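Local coordinates for uncharacterized protein (Bacillus thuringiensis serovar kurstaki, PDB 4XE7) that probably polymerises into actin-like filaments of the bacterial cytoskeleton in a nucleotide-dependent way, as ParM relatives do in plasmid segregation, at residues I38-P46 against Q100-V108; D116-L127 against L161-L171. All blocks are in the same frame, centred on the assembly; numbering follows the deposited sequence.

Contact 1 of 2, residues I38-P46 against Q100-V108; sequences IPTVIAEAP and QEDRQEPTV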
# COMPACT_ATOMS: atom_id res chain seq x y z
N ILE A 38 -7.14 -4.12 0.10
CA ILE A 38 -7.88 -5.38 0.14
C ILE A 38 -7.14 -6.39 -0.73
O ILE A 38 -6.96 -6.16 -1.92
CB ILE A 38 -9.33 -5.20 -0.36
CG1 ILE A 38 -10.06 -4.17 0.51
CG2 ILE A 38 -10.08 -6.53 -0.32
CD1 ILE A 38 -11.56 -3.97 0.16
N PRO A 39 -6.70 -7.50 -0.13
CA PRO A 39 -5.98 -8.48 -0.96
C PRO A 39 -6.87 -9.01 -2.09
O PRO A 39 -8.10 -9.20 -1.95
CB PRO A 39 -5.61 -9.59 0.03
CG PRO A 39 -5.78 -8.99 1.41
CD PRO A 39 -6.85 -7.95 1.27
N THR A 40 -6.24 -9.23 -3.23
CA THR A 40 -6.95 -9.61 -4.44
C THR A 40 -7.25 -11.11 -4.41
O THR A 40 -6.64 -11.93 -5.11
CB THR A 40 -6.14 -9.21 -5.66
OG1 THR A 40 -5.78 -7.83 -5.51
CG2 THR A 40 -6.95 -9.39 -6.95
N VAL A 41 -8.22 -11.45 -3.56
CA VAL A 41 -8.61 -12.81 -3.32
C VAL A 41 -10.11 -12.85 -3.17
O VAL A 41 -10.67 -12.13 -2.34
CB VAL A 41 -7.98 -13.38 -2.05
CG1 VAL A 41 -8.42 -14.82 -1.86
CG2 VAL A 41 -6.46 -13.29 -2.09
N ILE A 42 -10.78 -13.67 -3.97
CA ILE A 42 -12.22 -13.84 -3.82
C ILE A 42 -12.59 -15.32 -3.72
O ILE A 42 -11.81 -16.20 -4.09
CB ILE A 42 -12.98 -13.16 -4.99
CG1 ILE A 42 -12.78 -13.93 -6.29
CG2 ILE A 42 -12.54 -11.68 -5.13
CD1 ILE A 42 -13.52 -13.34 -7.48
N ALA A 43 -13.78 -15.59 -3.19
CA ALA A 43 -14.30 -16.95 -3.05
C ALA A 43 -15.82 -16.92 -3.08
O ALA A 43 -16.43 -16.07 -2.43
CB ALA A 43 -13.78 -17.60 -1.74
N GLU A 44 -16.44 -17.84 -3.82
CA GLU A 44 -17.90 -17.91 -3.91
C GLU A 44 -18.51 -18.11 -2.51
O GLU A 44 -17.98 -18.88 -1.70
CB GLU A 44 -18.34 -19.03 -4.87
CG GLU A 44 -18.01 -18.78 -6.36
CD GLU A 44 -18.71 -19.75 -7.32
OE1 GLU A 44 -19.61 -20.51 -6.87
OE2 GLU A 44 -18.40 -19.73 -8.53
N ALA A 45 -19.60 -17.41 -2.23
CA ALA A 45 -20.19 -17.38 -0.89
C ALA A 45 -21.68 -17.66 -0.91
O ALA A 45 -22.33 -17.46 -1.94
CB ALA A 45 -19.93 -16.01 -0.24
N PRO A 46 -22.23 -18.15 0.22
CA PRO A 46 -23.68 -18.35 0.37
C PRO A 46 -24.44 -17.04 0.20
O PRO A 46 -23.89 -15.96 0.47
CB PRO A 46 -23.83 -18.89 1.80
CG PRO A 46 -22.50 -19.37 2.19
CD PRO A 46 -21.49 -18.57 1.43
N GLN A 100 -10.64 -19.83 2.45
CA GLN A 100 -11.54 -20.70 1.68
C GLN A 100 -10.74 -21.61 0.76
O GLN A 100 -9.73 -21.20 0.20
CB GLN A 100 -12.53 -19.86 0.86
CG GLN A 100 -13.34 -18.90 1.70
CD GLN A 100 -14.40 -19.61 2.50
OE1 GLN A 100 -15.19 -20.38 1.95
NE2 GLN A 100 -14.43 -19.37 3.80
N GLU A 101 -11.17 -22.86 0.61
CA GLU A 101 -10.42 -23.80 -0.22
C GLU A 101 -10.65 -23.50 -1.69
O GLU A 101 -9.76 -23.70 -2.53
CB GLU A 101 -10.80 -25.25 0.09
CG GLU A 101 -10.43 -26.23 -1.02
CD GLU A 101 -9.75 -27.49 -0.50
OE1 GLU A 101 -10.18 -28.00 0.55
OE2 GLU A 101 -8.79 -27.96 -1.15
N ASP A 102 -11.84 -23.00 -2.01
CA ASP A 102 -12.14 -22.65 -3.39
C ASP A 102 -11.85 -21.18 -3.69
O ASP A 102 -12.49 -20.58 -4.55
CB ASP A 102 -13.61 -22.96 -3.70
CG ASP A 102 -13.90 -24.45 -3.66
OD1 ASP A 102 -13.45 -25.18 -4.57
OD2 ASP A 102 -14.60 -24.90 -2.72
N ARG A 103 -10.88 -20.59 -2.98
CA ARG A 103 -10.54 -19.21 -3.25
C ARG A 103 -10.00 -19.05 -4.68
O ARG A 103 -9.45 -20.00 -5.26
CB ARG A 103 -9.52 -18.69 -2.26
CG ARG A 103 -8.14 -19.27 -2.40
CD ARG A 103 -7.24 -18.74 -1.29
NE ARG A 103 -5.97 -19.45 -1.18
CZ ARG A 103 -5.78 -20.51 -0.40
NH1 ARG A 103 -6.78 -20.99 0.33
NH2 ARG A 103 -4.59 -21.09 -0.35
N GLN A 104 -10.19 -17.87 -5.24
CA GLN A 104 -9.66 -17.56 -6.56
C GLN A 104 -8.69 -16.40 -6.46
O GLN A 104 -8.99 -15.38 -5.84
CB GLN A 104 -10.80 -17.24 -7.53
CG GLN A 104 -11.87 -18.35 -7.57
CD GLN A 104 -12.97 -18.07 -8.59
OE1 GLN A 104 -12.71 -17.61 -9.69
NE2 GLN A 104 -14.21 -18.34 -8.20
N GLU A 105 -7.51 -16.57 -7.06
CA GLU A 105 -6.45 -15.56 -7.02
C GLU A 105 -5.88 -15.32 -8.42
O GLU A 105 -6.07 -16.14 -9.32
CB GLU A 105 -5.33 -16.00 -6.05
CG GLU A 105 -5.77 -16.01 -4.59
CD GLU A 105 -4.77 -16.67 -3.64
OE1 GLU A 105 -4.84 -17.90 -3.44
OE2 GLU A 105 -3.92 -15.94 -3.08
N PRO A 106 -5.20 -14.18 -8.63
CA PRO A 106 -4.59 -13.99 -9.94
C PRO A 106 -3.47 -15.00 -10.18
O PRO A 106 -2.70 -15.29 -9.27
CB PRO A 106 -4.05 -12.56 -9.88
CG PRO A 106 -4.81 -11.90 -8.75
CD PRO A 106 -5.01 -13.00 -7.76
N THR A 107 -3.39 -15.54 -11.39
CA THR A 107 -2.28 -16.42 -11.75
C THR A 107 -1.52 -15.85 -12.95
O THR A 107 -1.81 -14.76 -13.44
CB THR A 107 -2.76 -17.85 -12.08
OG1 THR A 107 -3.72 -17.81 -13.14
CG2 THR A 107 -3.39 -18.50 -10.85
N VAL A 108 -0.51 -16.60 -13.40
CA VAL A 108 0.43 -16.13 -14.40
C VAL A 108 0.90 -17.25 -15.35
O VAL A 108 1.65 -18.14 -14.93
CB VAL A 108 1.68 -15.50 -13.72
CG1 VAL A 108 2.64 -15.05 -14.76
CG2 VAL A 108 1.30 -14.31 -12.83
O HOH W 1 -14.68 -19.77 -5.55
O HOH W 2 -16.68 -18.36 -9.88

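Contact 2 of 2, residues D116-L127 against L161-L171; sequences DKFSQKNKKLHL and LRGEEQILEML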
# COMPACT_ATOMS: atom_id res chain seq x y z
N ASP A 116 -3.50 -10.53 -18.14
CA ASP A 116 -4.32 -9.35 -18.38
C ASP A 116 -5.41 -9.22 -17.31
O ASP A 116 -6.26 -10.09 -17.19
CB ASP A 116 -4.96 -9.43 -19.76
CG ASP A 116 -5.65 -8.15 -20.17
OD1 ASP A 116 -5.25 -7.08 -19.66
OD2 ASP A 116 -6.59 -8.21 -20.99
N LYS A 117 -5.37 -8.14 -16.53
CA LYS A 117 -6.28 -7.97 -15.39
C LYS A 117 -7.76 -7.99 -15.78
O LYS A 117 -8.59 -8.57 -15.08
CB LYS A 117 -5.99 -6.66 -14.66
CG LYS A 117 -4.82 -6.72 -13.71
CD LYS A 117 -4.66 -5.40 -13.00
CE LYS A 117 -3.59 -5.48 -11.94
NZ LYS A 117 -2.30 -5.94 -12.52
N PHE A 118 -8.09 -7.37 -16.90
CA PHE A 118 -9.51 -7.15 -17.18
C PHE A 118 -10.04 -7.91 -18.41
O PHE A 118 -11.04 -7.51 -19.01
CB PHE A 118 -9.76 -5.65 -17.30
CG PHE A 118 -9.50 -4.90 -16.02
CD1 PHE A 118 -8.41 -4.04 -15.90
CD2 PHE A 118 -10.32 -5.09 -14.92
CE1 PHE A 118 -8.18 -3.37 -14.71
CE2 PHE A 118 -10.09 -4.43 -13.73
CZ PHE A 118 -9.01 -3.57 -13.62
N SER A 119 -9.39 -9.03 -18.73
CA SER A 119 -9.94 -9.99 -19.69
C SER A 119 -11.21 -10.59 -19.11
O SER A 119 -11.47 -10.45 -17.92
CB SER A 119 -8.93 -11.09 -20.00
OG SER A 119 -8.75 -11.94 -18.88
N GLN A 120 -12.01 -11.26 -19.95
CA GLN A 120 -13.27 -11.81 -19.47
C GLN A 120 -13.06 -12.90 -18.41
O GLN A 120 -13.90 -13.06 -17.51
CB GLN A 120 -14.08 -12.36 -20.64
CG GLN A 120 -14.62 -11.26 -21.55
CD GLN A 120 -16.13 -11.29 -21.68
OE1 GLN A 120 -16.83 -10.43 -21.14
NE2 GLN A 120 -16.65 -12.28 -22.41
N LYS A 121 -11.94 -13.61 -18.47
CA LYS A 121 -11.67 -14.66 -17.48
C LYS A 121 -11.13 -14.08 -16.16
O LYS A 121 -11.35 -14.66 -15.10
CB LYS A 121 -10.69 -15.70 -18.05
CG LYS A 121 -9.23 -15.29 -17.99
CD LYS A 121 -8.30 -16.48 -17.72
CE LYS A 121 -6.83 -16.06 -17.75
NZ LYS A 121 -6.49 -15.16 -18.90
N ASN A 122 -10.45 -12.93 -16.23
CA ASN A 122 -9.77 -12.37 -15.06
C ASN A 122 -10.51 -11.23 -14.37
O ASN A 122 -10.25 -10.95 -13.19
CB ASN A 122 -8.38 -11.86 -15.46
CG ASN A 122 -7.41 -12.99 -15.78
OD1 ASN A 122 -7.55 -14.11 -15.30
ND2 ASN A 122 -6.41 -12.68 -16.59
N LYS A 123 -11.40 -10.56 -15.09
CA LYS A 123 -11.91 -9.26 -14.64
C LYS A 123 -12.60 -9.33 -13.29
O LYS A 123 -12.44 -8.41 -12.49
CB LYS A 123 -12.85 -8.65 -15.68
CG LYS A 123 -14.14 -9.44 -15.89
CD LYS A 123 -15.02 -8.79 -16.94
CE LYS A 123 -16.35 -9.53 -17.06
NZ LYS A 123 -17.33 -8.78 -17.88
N LYS A 124 -13.35 -10.40 -13.01
CA LYS A 124 -14.06 -10.45 -11.74
C LYS A 124 -13.08 -10.50 -10.55
O LYS A 124 -13.38 -9.96 -9.49
CB LYS A 124 -15.04 -11.62 -11.70
CG LYS A 124 -14.49 -12.97 -11.27
CD LYS A 124 -15.62 -14.02 -11.28
CE LYS A 124 -15.11 -15.40 -10.92
NZ LYS A 124 -14.06 -15.89 -11.87
N LEU A 125 -11.90 -11.11 -10.73
CA LEU A 125 -10.88 -11.11 -9.68
C LEU A 125 -10.53 -9.70 -9.20
O LEU A 125 -10.21 -9.49 -8.03
CB LEU A 125 -9.59 -11.78 -10.15
CG LEU A 125 -9.60 -13.23 -10.63
CD1 LEU A 125 -8.22 -13.64 -11.14
CD2 LEU A 125 -10.07 -14.16 -9.50
N HIS A 126 -10.56 -8.74 -10.12
CA HIS A 126 -10.09 -7.40 -9.83
C HIS A 126 -11.23 -6.42 -9.62
O HIS A 126 -11.09 -5.49 -8.84
CB HIS A 126 -9.14 -6.92 -10.95
CG HIS A 126 -7.92 -7.78 -11.07
ND1 HIS A 126 -6.84 -7.65 -10.21
CD2 HIS A 126 -7.62 -8.81 -11.89
CE1 HIS A 126 -5.93 -8.55 -10.52
NE2 HIS A 126 -6.38 -9.27 -11.53
N LEU A 127 -12.36 -6.64 -10.28
CA LEU A 127 -13.51 -5.75 -10.09
C LEU A 127 -14.15 -5.91 -8.71
O LEU A 127 -14.52 -4.92 -8.06
CB LEU A 127 -14.57 -5.99 -11.16
CG LEU A 127 -14.17 -5.54 -12.57
CD1 LEU A 127 -15.21 -6.00 -13.58
CD2 LEU A 127 -13.98 -4.03 -12.62
N LEU A 161 -3.04 -3.21 -25.60
CA LEU A 161 -4.18 -4.11 -25.52
C LEU A 161 -5.52 -3.38 -25.44
O LEU A 161 -6.50 -3.78 -26.07
CB LEU A 161 -4.04 -5.04 -24.30
CG LEU A 161 -3.13 -6.28 -24.28
CD1 LEU A 161 -2.09 -6.30 -25.40
CD2 LEU A 161 -2.47 -6.43 -22.91
N ARG A 162 -5.55 -2.30 -24.66
CA ARG A 162 -6.83 -1.74 -24.23
C ARG A 162 -7.13 -0.35 -24.78
O ARG A 162 -7.80 -0.20 -25.80
CB ARG A 162 -6.88 -1.69 -22.71
CG ARG A 162 -8.27 -1.54 -22.13
CD ARG A 162 -8.96 -2.89 -22.08
NE ARG A 162 -8.21 -3.81 -21.24
CZ ARG A 162 -8.55 -5.08 -21.04
NH1 ARG A 162 -9.63 -5.59 -21.62
NH2 ARG A 162 -7.80 -5.85 -20.25
N GLY A 163 -6.63 0.67 -24.09
CA GLY A 163 -7.07 2.03 -24.28
C GLY A 163 -7.72 2.52 -22.99
O GLY A 163 -8.48 1.79 -22.36
N GLU A 164 -7.40 3.75 -22.58
CA GLU A 164 -7.90 4.29 -21.32
C GLU A 164 -9.42 4.33 -21.30
O GLU A 164 -10.04 4.08 -20.26
CB GLU A 164 -7.33 5.69 -21.08
CG GLU A 164 -5.81 5.73 -20.91
CD GLU A 164 -5.27 7.12 -20.60
OE1 GLU A 164 -4.03 7.26 -20.46
OE2 GLU A 164 -6.07 8.07 -20.50
N GLU A 165 -10.03 4.64 -22.44
CA GLU A 165 -11.46 4.87 -22.49
C GLU A 165 -12.23 3.56 -22.42
O GLU A 165 -13.40 3.54 -22.08
CB GLU A 165 -11.81 5.67 -23.75
CG GLU A 165 -10.95 6.94 -23.85
CD GLU A 165 -10.48 7.27 -25.26
OE1 GLU A 165 -11.32 7.61 -26.12
OE2 GLU A 165 -9.26 7.15 -25.51
N GLN A 166 -11.54 2.46 -22.72
CA GLN A 166 -12.10 1.12 -22.58
C GLN A 166 -12.19 0.67 -21.13
O GLN A 166 -13.17 0.06 -20.72
CB GLN A 166 -11.28 0.10 -23.37
CG GLN A 166 -11.44 0.22 -24.88
CD GLN A 166 -10.60 1.34 -25.48
OE1 GLN A 166 -10.73 2.51 -25.10
NE2 GLN A 166 -9.74 0.99 -26.42
N ILE A 167 -11.16 0.98 -20.35
CA ILE A 167 -11.20 0.72 -18.92
C ILE A 167 -12.36 1.50 -18.30
O ILE A 167 -13.16 0.96 -17.54
CB ILE A 167 -9.89 1.13 -18.23
CG1 ILE A 167 -8.73 0.25 -18.71
CG2 ILE A 167 -10.04 1.09 -16.71
CD1 ILE A 167 -8.94 -1.23 -18.46
N LEU A 168 -12.43 2.78 -18.64
CA LEU A 168 -13.46 3.64 -18.08
C LEU A 168 -14.87 3.19 -18.48
O LEU A 168 -15.79 3.29 -17.68
CB LEU A 168 -13.22 5.09 -18.49
CG LEU A 168 -11.99 5.79 -17.89
CD1 LEU A 168 -11.85 7.20 -18.45
CD2 LEU A 168 -12.04 5.83 -16.35
N GLU A 169 -15.01 2.70 -19.72
CA GLU A 169 -16.30 2.28 -20.27
C GLU A 169 -16.83 1.04 -19.57
O GLU A 169 -18.04 0.87 -19.38
CB GLU A 169 -16.18 2.02 -21.77
CG GLU A 169 -16.71 3.13 -22.65
CD GLU A 169 -18.19 3.36 -22.45
OE1 GLU A 169 -18.91 2.38 -22.14
OE2 GLU A 169 -18.64 4.52 -22.60
N MET A 170 -15.91 0.15 -19.23
CA MET A 170 -16.19 -1.01 -18.41
C MET A 170 -16.81 -0.58 -17.07
O MET A 170 -17.76 -1.20 -16.59
CB MET A 170 -14.90 -1.80 -18.17
CG MET A 170 -15.03 -3.11 -17.39
SD MET A 170 -13.40 -3.80 -16.99
CE MET A 170 -13.66 -5.51 -17.47
N LEU A 171 -16.30 0.52 -16.52
CA LEU A 171 -16.69 0.97 -15.17
C LEU A 171 -17.91 1.90 -15.09
O LEU A 171 -18.55 1.98 -14.05
CB LEU A 171 -15.50 1.68 -14.51
CG LEU A 171 -14.24 0.83 -14.40
CD1 LEU A 171 -13.15 1.62 -13.69
CD2 LEU A 171 -14.55 -0.44 -13.63

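Contact 1 of 2, residues I38-P46 against Q100-V108
V41 and E105 run side by side in the same direction across this contact: V41 holds CG2 beside its backbone N (chi1 -179° for CG1), E105 sends CG beside its own (chi1 -67°), and V41 CG2 comes to rest 3.8 Å from E105 CG. The setting is a lone antiparallel bridge where the loop 100-108 lies along strand 33-45 of the mixed sheet of an actin-like domain. I42 and Q104 form the hydrogen-bonded pair. I42 N donates to Q104 O at 3.1 Å and Q104 N returns a shorter bond to I42 O at 2.6 Å, both nearly straight at 168°. The pair remains a single bridge; from the other edge of the strand V41, A43 and A45 bond to strand 90-93 and its end.

Side chains continue the match beyond the bridge. A43 CB touches Q100 CB at 3.7 Å, beside the type I turn from Q100 to R103, while T40 CG2 touches P106 CG, the two side chains crossing at about a right angle. R103 turns outward along its extended chain: NE makes a salt bridge to E105 OE1 at 3.0 Å, reaching it from above the carboxylate plane, and NH1 bonds to Q100 O. The amide of Q104 is shared out, OE1 accepting from K124 and NE2 giving to two waters. One of these waters also accepts from E44 N and donates to D102 O; the other donates to E44 OE2, 2.6 Å away.

Contact 2 of 2, residues D116-L127 against L161-L171
M170 reaches out of helix 164-171 and shows how a single flexible thioether can fill the gap between two elements whose backbones stay well apart. CB leaves the helix toward the segment 116-127, and CG, anti to the backbone N (chi1 -176°), prolongs the chain straight to the sulfur. SD then lies 4.7 Å from the centroid of the F118 ring, at a slant to it, in a Met-aromatic contact. A bend at the last torsion turns CE past the ring, where it sits 3.6 Å from K123 CD and equally close to F118 O, with F118 CB and L127 CD1 a little farther off. K123 thus lends its methylenes, while its NZ bonds to the carbonyl of S81.

The two short helical segments, 123-127 and 164-171, cross at -74° with axes 13.4 Å apart, a distance bridged by side chains. F118 CD1 touches I167 CD1, the side chains crossing at about a right angle, and L127 CD2 touches L171 CD2 at 3.8 Å. Beyond this apolar patch R162 bends at chi2 and chi3 to lay one guanidinium face against F118 CB. Its single nitrogen NH2 faces both carboxylate oxygens of D116, OD2 at 2.8 Å in a salt bridge and OD1 almost as near, the two planes being 23° apart. D116 O, in turn, receives N122 ND2 at 2.7 Å, which ties the turn to the helix start. The chemistry therefore combines an apolar seam and its Met-aromatic contact with one ion pair at the margin, and the poor order of R162 is consistent with a less firmly held charged end.

Both contacts are partly buried and lie well away from the centre of the chain, yet they use different means. Contact 1 depends on main-chain pairing between a strand and a loop, with bound water and charged groups at its exposed margins; contact 2 has no hydrogen bond between its segments and relies on side chains from two helices and the loops leading into them. Along the chain, contact 1 closes before contact 2 opens. Helix 123-140 connects them: its start packs on contact 1 through L125 and H126, with L125 CD2 3.7 Å from Q104 CB and T40 CG2 close to L125 O, and on 161-171 through K123 and L127.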